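Local atomic coordinates of cellulase (Bacteroides salanitronis, PDB entry 6WQY), a protein that probably hydrolyses internal beta-1,4-glucosidic bonds of cellulose and related plant polysaccharides as a family 5 endoglucanase, here represented by its catalytic barrel domain. Residues A[256-261]-A[313-318]; A[344-349]-A[356-361]. One frame throughout, in Å; residues are numbered along the deposited sequence.

How the contacts relate
Both contacts belong to the (beta/alpha)8 barrel and lie on the same side of the chain's centre, with their own centres about 13 Å apart. They follow each other along the chain: contact 1 closes before contact 2 opens. Contact 1 joins the short helix 256-259, which follows strand 246-251, to the loop after strand 305-310; contact 2 folds the loop after strand 342-346, the last of the barrel, back against that strand's end. The two meet directly, for V313 and E260 pack against the indole of W357, and H314 N probably donates a hydrogen bond to S356 O. The connections following three successive strands thus touch one another on this side of the chain.

Contact 1 of 2, residues A[256-261]-A[313-318]; sequences IDYTEN and VHRADD
R315 binds the C-terminal end of the short helix 256-259, joining residues 256-261, after strand 246-251, to the loop 313-318 after strand 305-310. R315 NH2 donates to Y258 O at 2.8 Å, in the carbonyl plane and on a lone pair, and NH1 adds a weak bond to the same oxygen. NH1 also reaches V313 O in its own loop at 3.1 Å, from above that carbonyl's plane, while NH2 has a further acceptor in Y266 O. The guanidinium lies on the Y258 ring, planes 26° apart, and N261 CB covers the other face of the guanidinium. Arginine suits this place because one flat cation can both stack and bond in several directions. Water 1 links R315 NE to N261 OD1, and N261 ND2 is held by N264 and T354. Next to it V313 N donates to T259 O at 2.8 Å, and V313 CG2 rests against N261 CB at 3.7 Å. N261 follows the helix with positive phi, a conformation asparagine tolerates well. Carbonyls at a helix C-terminus lack further helical N-H partners, and their capture by a loop arginine and a backbone N-H here ties together neighbouring beta-alpha loops of a TIM barrel.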
ATOM      1  N   ILE A 256      -0.227 -15.041  -7.390  1.00 10.39           N
ATOM      2  CA  ILE A 256       0.996 -14.338  -7.760  1.00 10.60           C
ATOM      3  C   ILE A 256       1.708 -14.992  -8.933  1.00 12.60           C
ATOM      4  O   ILE A 256       2.368 -14.303  -9.722  1.00 12.42           O
ATOM      5  CB  ILE A 256       1.908 -14.164  -6.528  1.00 11.62           C
ATOM      6  CG1 ILE A 256       3.109 -13.271  -6.842  1.00 11.83           C
ATOM      7  CG2 ILE A 256       2.365 -15.504  -5.993  1.00 12.83           C
ATOM      8  CD1 ILE A 256       2.766 -11.830  -7.120  1.00 11.88           C
ATOM      9  N   ASP A 257       1.620 -16.315  -9.080  1.00 12.10           N
ATOM     10  CA  ASP A 257       2.271 -16.929 -10.230  1.00 14.85           C
ATOM     11  C   ASP A 257       1.749 -16.347 -11.538  1.00 13.26           C
ATOM     12  O   ASP A 257       2.508 -16.237 -12.509  1.00 16.33           O
ATOM     13  CB  ASP A 257       2.072 -18.448 -10.215  1.00 21.12           C
ATOM     14  CG  ASP A 257       2.944 -19.144  -9.183  1.00 18.06           C
ATOM     15  OD1 ASP A 257       3.772 -18.470  -8.526  1.00 21.23           O
ATOM     16  OD2 ASP A 257       2.794 -20.376  -9.022  1.00 22.87           O
ATOM     17  N   TYR A 258       0.469 -15.984 -11.584  1.00 12.36           N
ATOM     18  CA  TYR A 258      -0.109 -15.342 -12.765  1.00 12.79           C
ATOM     19  C   TYR A 258       0.193 -13.839 -12.791  1.00 11.67           C
ATOM     20  O   TYR A 258       0.655 -13.295 -13.806  1.00 12.48           O
ATOM     21  CB  TYR A 258      -1.630 -15.587 -12.829  1.00 12.47           C
ATOM     22  CG  TYR A 258      -2.272 -14.753 -13.920  1.00 12.19           C
ATOM     23  CD1 TYR A 258      -1.992 -15.001 -15.254  1.00 12.49           C
ATOM     24  CD2 TYR A 258      -3.115 -13.692 -13.620  1.00 11.43           C
ATOM     25  CE1 TYR A 258      -2.524 -14.215 -16.252  1.00 12.88           C
ATOM     26  CE2 TYR A 258      -3.669 -12.907 -14.619  1.00 12.26           C
ATOM     27  CZ  TYR A 258      -3.359 -13.168 -15.936  1.00 11.99           C
ATOM     28  OH  TYR A 258      -3.890 -12.374 -16.925  1.00 13.17           O
ATOM     29  N   THR A 259      -0.048 -13.143 -11.682  1.00 10.80           N
ATOM     30  CA  THR A 259       0.008 -11.687 -11.736  1.00 10.24           C
ATOM     31  C   THR A 259       1.425 -11.166 -11.914  1.00 11.59           C
ATOM     32  O   THR A 259       1.599 -10.113 -12.535  1.00 11.65           O
ATOM     33  CB  THR A 259      -0.666 -11.066 -10.512  1.00 10.20           C
ATOM     34  OG1 THR A 259      -0.024 -11.565  -9.336  1.00 10.04           O
ATOM     35  CG2 THR A 259      -2.152 -11.377 -10.480  1.00 11.52           C
ATOM     36  N   GLU A 260       2.442 -11.852 -11.391  1.00 11.35           N
ATOM     37  CA  GLU A 260       3.818 -11.439 -11.616  1.00 12.11           C
ATOM     38  C   GLU A 260       4.515 -12.268 -12.693  1.00 13.75           C
ATOM     39  O   GLU A 260       5.594 -11.882 -13.151  1.00 15.93           O
ATOM     40  CB  GLU A 260       4.627 -11.470 -10.313  1.00 12.85           C
ATOM     41  CG  GLU A 260       6.001 -10.836 -10.464  1.00 15.16           C
ATOM     42  CD  GLU A 260       6.602 -10.379  -9.157  1.00 41.36           C
ATOM     43  OE1 GLU A 260       6.476 -11.112  -8.171  1.00 19.50           O
ATOM     44  OE2 GLU A 260       7.198  -9.282  -9.122  1.00 32.71           O
ATOM     45  N   ASN A 261       3.938 -13.389 -13.104  1.00 16.30           N
ATOM     46  CA  ASN A 261       4.413 -14.137 -14.275  1.00 16.58           C
ATOM     47  C   ASN A 261       5.849 -14.633 -14.106  1.00 23.22           C
ATOM     48  O   ASN A 261       6.645 -14.591 -15.046  1.00 22.90           O
ATOM     49  CB  ASN A 261       4.279 -13.301 -15.552  1.00 16.31           C
ATOM     50  CG  ASN A 261       4.437 -14.126 -16.818  1.00 18.69           C
ATOM     51  OD1 ASN A 261       4.014 -15.278 -16.876  1.00 18.63           O
ATOM     52  ND2 ASN A 261       5.054 -13.534 -17.841  1.00 25.83           N
ATOM     53  N   VAL A 313       1.075  -8.002 -14.374  1.00 10.58           N
ATOM     54  CA  VAL A 313       2.046  -7.535 -15.354  1.00 11.63           C
ATOM     55  C   VAL A 313       1.502  -7.647 -16.780  1.00 10.92           C
ATOM     56  O   VAL A 313       0.617  -8.444 -17.102  1.00 12.02           O
ATOM     57  CB  VAL A 313       3.409  -8.241 -15.225  1.00 12.15           C
ATOM     58  CG1 VAL A 313       4.021  -7.971 -13.864  1.00 12.67           C
ATOM     59  CG2 VAL A 313       3.295  -9.739 -15.508  1.00 13.23           C
ATOM     60  N   HIS A 314       2.075  -6.828 -17.650  1.00 11.57           N
ATOM     61  CA  HIS A 314       1.753  -6.744 -19.069  1.00 12.26           C
ATOM     62  C   HIS A 314       2.200  -7.982 -19.827  1.00 12.97           C
ATOM     63  O   HIS A 314       3.247  -8.574 -19.549  1.00 14.38           O
ATOM     64  CB  HIS A 314       2.457  -5.504 -19.632  1.00 14.08           C
ATOM     65  CG  HIS A 314       2.364  -5.318 -21.112  1.00 13.58           C
ATOM     66  ND1 HIS A 314       1.181  -5.063 -21.775  1.00 14.28           N
ATOM     67  CD2 HIS A 314       3.336  -5.269 -22.052  1.00 15.56           C
ATOM     68  CE1 HIS A 314       1.429  -4.895 -23.063  1.00 15.86           C
ATOM     69  NE2 HIS A 314       2.730  -5.012 -23.258  1.00 14.93           N
ATOM     70  N   ARG A 315       1.394  -8.351 -20.817  1.00 13.21           N
ATOM     71  CA  ARG A 315       1.747  -9.364 -21.802  1.00 15.18           C
ATOM     72  C   ARG A 315       1.768  -8.725 -23.188  1.00 16.09           C
ATOM     73  O   ARG A 315       0.827  -8.021 -23.565  1.00 17.38           O
ATOM     74  CB  ARG A 315       0.755 -10.530 -21.788  1.00 14.53           C
ATOM     75  CG  ARG A 315       1.100 -11.631 -20.781  1.00 15.14           C
ATOM     76  CD  ARG A 315       0.851 -11.265 -19.325  1.00 13.88           C
ATOM     77  NE  ARG A 315       1.001 -12.463 -18.506  1.00 14.22           N
ATOM     78  CZ  ARG A 315       0.748 -12.531 -17.204  1.00 13.00           C
ATOM     79  NH1 ARG A 315       0.366 -11.453 -16.526  1.00 13.55           N
ATOM     80  NH2 ARG A 315       0.904 -13.688 -16.573  1.00 14.09           N
ATOM     81  N   ALA A 316       2.839  -8.969 -23.942  1.00 19.93           N
ATOM     82  CA  ALA A 316       2.937  -8.414 -25.286  1.00 19.43           C
ATOM     83  C   ALA A 316       2.011  -9.118 -26.269  1.00 24.53           C
ATOM     84  O   ALA A 316       1.629  -8.516 -27.279  1.00 25.92           O
ATOM     85  CB  ALA A 316       4.387  -8.496 -25.779  1.00 24.25           C
ATOM     86  N   ASP A 317       1.632 -10.359 -25.980  1.00 22.88           N
ATOM     87  CA  ASP A 317       0.725 -11.117 -26.831  1.00 27.06           C
ATOM     88  C   ASP A 317      -0.711 -10.629 -26.662  1.00 20.67           C
ATOM     89  O   ASP A 317      -1.205 -10.504 -25.538  1.00 20.44           O
ATOM     90  CB  ASP A 317       0.826 -12.590 -26.430  1.00 32.02           C
ATOM     91  CG  ASP A 317      -0.131 -13.475 -27.193  1.00 36.31           C
ATOM     92  OD1 ASP A 317       0.143 -13.762 -28.376  1.00 41.69           O
ATOM     93  OD2 ASP A 317      -1.151 -13.891 -26.609  1.00 34.89           O
ATOM     94  N   ASP A 318      -1.396 -10.394 -27.788  1.00 24.94           N
ATOM     95  CA  ASP A 318      -2.744  -9.833 -27.768  1.00 22.26           C
ATOM     96  C   ASP A 318      -3.706 -10.697 -26.956  1.00 22.53           C
ATOM     97  O   ASP A 318      -4.495 -10.190 -26.152  1.00 20.65           O
ATOM     98  CB  ASP A 318      -3.276  -9.718 -29.202  1.00 30.07           C
ATOM     99  CG  ASP A 318      -3.052  -8.347 -29.818  1.00 39.42           C
ATOM    100  OD1 ASP A 318      -2.685  -7.405 -29.087  1.00 48.85           O
ATOM    101  OD2 ASP A 318      -3.251  -8.215 -31.046  1.00 46.70           O
TER
HETATM  102  O   HOH W   1       2.215 -14.868 -19.494  1.00 21.70           O

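Contact 2 of 2, residues A[344-349]-A[356-361]; sequences YWDAGG and SWALFN
W345 against W357, Y344 against L359 and D346 against the backbone of L359 join residues 344-349, the end of the last barrel strand and the turn after it, to the returning loop 356-361. In the aromatic part W345 meets W357 edge-to-face, the centroids of their five-membered rings 4.9 Å apart and planes at 83°. W345 CD1 stands over the centre of the W357 face, while A347 CB touches W357 CD1. Y344 offers both a face and a polar tip: L359 CD1 makes a CH-pi contact 3.9 Å from the ring centroid, and OH donates to W357 O at 2.7 Å. Tyrosine thus serves the apolar leucine and the buried carbonyl together.

Among the polar contacts, D346 OD2 accepts from L359 N at 2.8 Å, from above the carboxylate plane, and weakly from F360 N. W35 NE1 also donates to OD2. OD1 takes G348 N at 2.9 Å, making an Asx turn, and H362 NE2; aspartate fits because its two oxygens can serve all these donors. Positive phi at G348 is readily adopted by glycine. S356 OG accepts from A358 N in an ST turn. Water 2 joins G348 O to W357 N, and water 3 joins that oxygen to S356 OG. W345 O and A347 N, beside W357 CB, are buried and have no hydrogen-bonding partner in the model.

Strand 342-346 pairs with strands 34-37 and 305-310 to close the barrel, while Y344, L359 and F360 pack against helix 371-383 and F360 also reaches helix 61-70.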
ATOM      1  N   TYR A 344      -2.954   0.141  -7.554  1.00  8.23           N
ATOM      2  CA  TYR A 344      -2.191  -0.635  -8.526  1.00  7.99           C
ATOM      3  C   TYR A 344      -0.693  -0.486  -8.274  1.00  7.78           C
ATOM      4  O   TYR A 344      -0.204   0.615  -8.014  1.00  8.83           O
ATOM      5  CB  TYR A 344      -2.573  -0.131  -9.937  1.00  8.99           C
ATOM      6  CG  TYR A 344      -1.784  -0.802 -11.035  1.00  8.73           C
ATOM      7  CD1 TYR A 344      -2.217  -1.988 -11.617  1.00  9.13           C
ATOM      8  CD2 TYR A 344      -0.556  -0.284 -11.444  1.00  8.97           C
ATOM      9  CE1 TYR A 344      -1.455  -2.625 -12.575  1.00  9.42           C
ATOM     10  CE2 TYR A 344       0.210  -0.926 -12.387  1.00  9.18           C
ATOM     11  CZ  TYR A 344      -0.247  -2.096 -12.949  1.00  9.27           C
ATOM     12  OH  TYR A 344       0.506  -2.777 -13.881  1.00 10.78           O
ATOM     13  N   TRP A 345       0.045  -1.598  -8.366  1.00  7.98           N
ATOM     14  CA  TRP A 345       1.492  -1.592  -8.146  1.00  8.13           C
ATOM     15  C   TRP A 345       2.236  -1.265  -9.439  1.00  8.03           C
ATOM     16  O   TRP A 345       2.300  -2.094 -10.353  1.00  9.34           O
ATOM     17  CB  TRP A 345       1.965  -2.954  -7.616  1.00  8.89           C
ATOM     18  CG  TRP A 345       3.454  -2.984  -7.420  1.00  8.89           C
ATOM     19  CD1 TRP A 345       4.361  -3.647  -8.170  1.00  9.37           C
ATOM     20  CD2 TRP A 345       4.201  -2.247  -6.450  1.00  8.40           C
ATOM     21  NE1 TRP A 345       5.637  -3.384  -7.728  1.00  9.61           N
ATOM     22  CE2 TRP A 345       5.565  -2.520  -6.667  1.00  9.19           C
ATOM     23  CE3 TRP A 345       3.847  -1.403  -5.391  1.00  8.77           C
ATOM     24  CZ2 TRP A 345       6.570  -1.961  -5.877  1.00 10.16           C
ATOM     25  CZ3 TRP A 345       4.844  -0.842  -4.622  1.00  9.48           C
ATOM     26  CH2 TRP A 345       6.186  -1.128  -4.865  1.00 10.45           C
ATOM     27  N   ASP A 346       2.845  -0.083  -9.498  1.00  8.84           N
ATOM     28  CA  ASP A 346       3.575   0.367 -10.691  1.00  9.12           C
ATOM     29  C   ASP A 346       5.059   0.506 -10.342  1.00  8.92           C
ATOM     30  O   ASP A 346       5.512   1.530  -9.818  1.00  9.21           O
ATOM     31  CB  ASP A 346       2.993   1.671 -11.239  1.00  9.50           C
ATOM     32  CG  ASP A 346       3.548   2.041 -12.592  1.00 10.11           C
ATOM     33  OD1 ASP A 346       4.776   1.919 -12.785  1.00 10.50           O
ATOM     34  OD2 ASP A 346       2.752   2.464 -13.468  1.00 10.67           O
ATOM     35  N   ALA A 347       5.844  -0.525 -10.678  1.00  9.58           N
ATOM     36  CA  ALA A 347       7.274  -0.525 -10.412  1.00 10.18           C
ATOM     37  C   ALA A 347       8.051   0.265 -11.452  1.00 10.34           C
ATOM     38  O   ALA A 347       9.264   0.372 -11.336  1.00 11.16           O
ATOM     39  CB  ALA A 347       7.800  -1.970 -10.369  1.00 11.49           C
ATOM     40  N   GLY A 348       7.393   0.806 -12.476  1.00 11.09           N
ATOM     41  CA  GLY A 348       8.108   1.604 -13.455  1.00 12.52           C
ATOM     42  C   GLY A 348       9.080   0.757 -14.245  1.00 13.24           C
ATOM     43  O   GLY A 348       8.784  -0.375 -14.653  1.00 13.29           O
ATOM     44  N   GLY A 349      10.261   1.315 -14.471  1.00 13.76           N
ATOM     45  CA  GLY A 349      11.174   0.706 -15.415  1.00 15.10           C
ATOM     46  C   GLY A 349      10.871   1.159 -16.833  1.00 24.42           C
ATOM     47  O   GLY A 349      10.198   2.168 -17.062  1.00 35.09           O
ATOM     48  N   SER A 356       6.652  -6.625 -16.582  1.00 16.38           N
ATOM     49  CA  SER A 356       6.565  -5.179 -16.451  1.00 16.75           C
ATOM     50  C   SER A 356       5.219  -4.768 -15.868  1.00 12.82           C
ATOM     51  O   SER A 356       4.159  -5.067 -16.440  1.00 12.57           O
ATOM     52  CB  SER A 356       6.770  -4.469 -17.783  1.00 19.64           C
ATOM     53  OG  SER A 356       6.594  -3.070 -17.596  1.00 18.04           O
ATOM     54  N   TRP A 357       5.274  -4.055 -14.744  1.00 11.04           N
ATOM     55  CA  TRP A 357       4.111  -3.465 -14.111  1.00 10.56           C
ATOM     56  C   TRP A 357       3.854  -2.042 -14.583  1.00 10.67           C
ATOM     57  O   TRP A 357       2.851  -1.443 -14.199  1.00 11.46           O
ATOM     58  CB  TRP A 357       4.327  -3.386 -12.590  1.00 11.38           C
ATOM     59  CG  TRP A 357       4.670  -4.659 -11.898  1.00 10.64           C
ATOM     60  CD1 TRP A 357       5.912  -5.190 -11.724  1.00 13.10           C
ATOM     61  CD2 TRP A 357       3.760  -5.555 -11.241  1.00 10.39           C
ATOM     62  NE1 TRP A 357       5.834  -6.361 -11.018  1.00 12.84           N
ATOM     63  CE2 TRP A 357       4.527  -6.608 -10.701  1.00 11.59           C
ATOM     64  CE3 TRP A 357       2.380  -5.570 -11.052  1.00 12.14           C
ATOM     65  CZ2 TRP A 357       3.966  -7.662 -10.000  1.00 12.54           C
ATOM     66  CZ3 TRP A 357       1.827  -6.620 -10.337  1.00 12.65           C
ATOM     67  CH2 TRP A 357       2.617  -7.654  -9.831  1.00 12.91           C
ATOM     68  N   ALA A 358       4.745  -1.468 -15.390  1.00 10.60           N
ATOM     69  CA  ALA A 358       4.714  -0.030 -15.625  1.00 11.32           C
ATOM     70  C   ALA A 358       3.524   0.389 -16.479  1.00  9.96           C
ATOM     71  O   ALA A 358       3.275  -0.186 -17.550  1.00 11.76           O
ATOM     72  CB  ALA A 358       6.001   0.390 -16.342  1.00 13.19           C
ATOM     73  N   LEU A 359       2.840   1.430 -16.039  1.00 10.35           N
ATOM     74  CA  LEU A 359       1.846   2.146 -16.831  1.00 10.53           C
ATOM     75  C   LEU A 359       2.343   3.511 -17.271  1.00 10.12           C
ATOM     76  O   LEU A 359       1.948   3.982 -18.346  1.00 10.46           O
ATOM     77  CB  LEU A 359       0.548   2.322 -16.040  1.00 11.09           C
ATOM     78  CG  LEU A 359      -0.093   1.037 -15.521  1.00 11.87           C
ATOM     79  CD1 LEU A 359      -1.350   1.368 -14.706  1.00 13.18           C
ATOM     80  CD2 LEU A 359      -0.420   0.062 -16.629  1.00 14.59           C
ATOM     81  N   PHE A 360       3.200   4.149 -16.467  1.00 10.68           N
ATOM     82  CA  PHE A 360       3.753   5.453 -16.781  1.00 10.69           C
ATOM     83  C   PHE A 360       5.267   5.425 -16.610  1.00  9.92           C
ATOM     84  O   PHE A 360       5.792   4.735 -15.720  1.00 10.97           O
ATOM     85  CB  PHE A 360       3.259   6.539 -15.802  1.00 11.18           C
ATOM     86  CG  PHE A 360       1.774   6.725 -15.785  1.00 10.72           C
ATOM     87  CD1 PHE A 360       0.982   5.941 -14.968  1.00 11.46           C
ATOM     88  CD2 PHE A 360       1.173   7.683 -16.568  1.00 11.92           C
ATOM     89  CE1 PHE A 360      -0.389   6.099 -14.947  1.00 12.14           C
ATOM     90  CE2 PHE A 360      -0.201   7.853 -16.548  1.00 11.99           C
ATOM     91  CZ  PHE A 360      -0.978   7.059 -15.730  1.00 12.15           C
ATOM     92  N   ASN A 361       5.966   6.213 -17.419  1.00 10.10           N
ATOM     93  CA  ASN A 361       7.337   6.577 -17.081  1.00  9.85           C
ATOM     94  C   ASN A 361       7.286   7.470 -15.839  1.00 10.00           C
ATOM     95  O   ASN A 361       6.568   8.477 -15.817  1.00 10.19           O
ATOM     96  CB  ASN A 361       7.992   7.294 -18.263  1.00 11.22           C
ATOM     97  CG  ASN A 361       9.445   7.619 -18.007  1.00 10.92           C
ATOM     98  OD1 ASN A 361       9.754   8.449 -17.150  1.00 12.35           O
ATOM     99  ND2 ASN A 361      10.340   6.977 -18.732  1.00 14.62           N
TER
HETATM  100  O   HOH W   2       7.594  -2.779 -13.778  1.00 13.10           O
HETATM  101  O   HOH W   3       9.064  -2.042 -16.876  1.00 16.55           O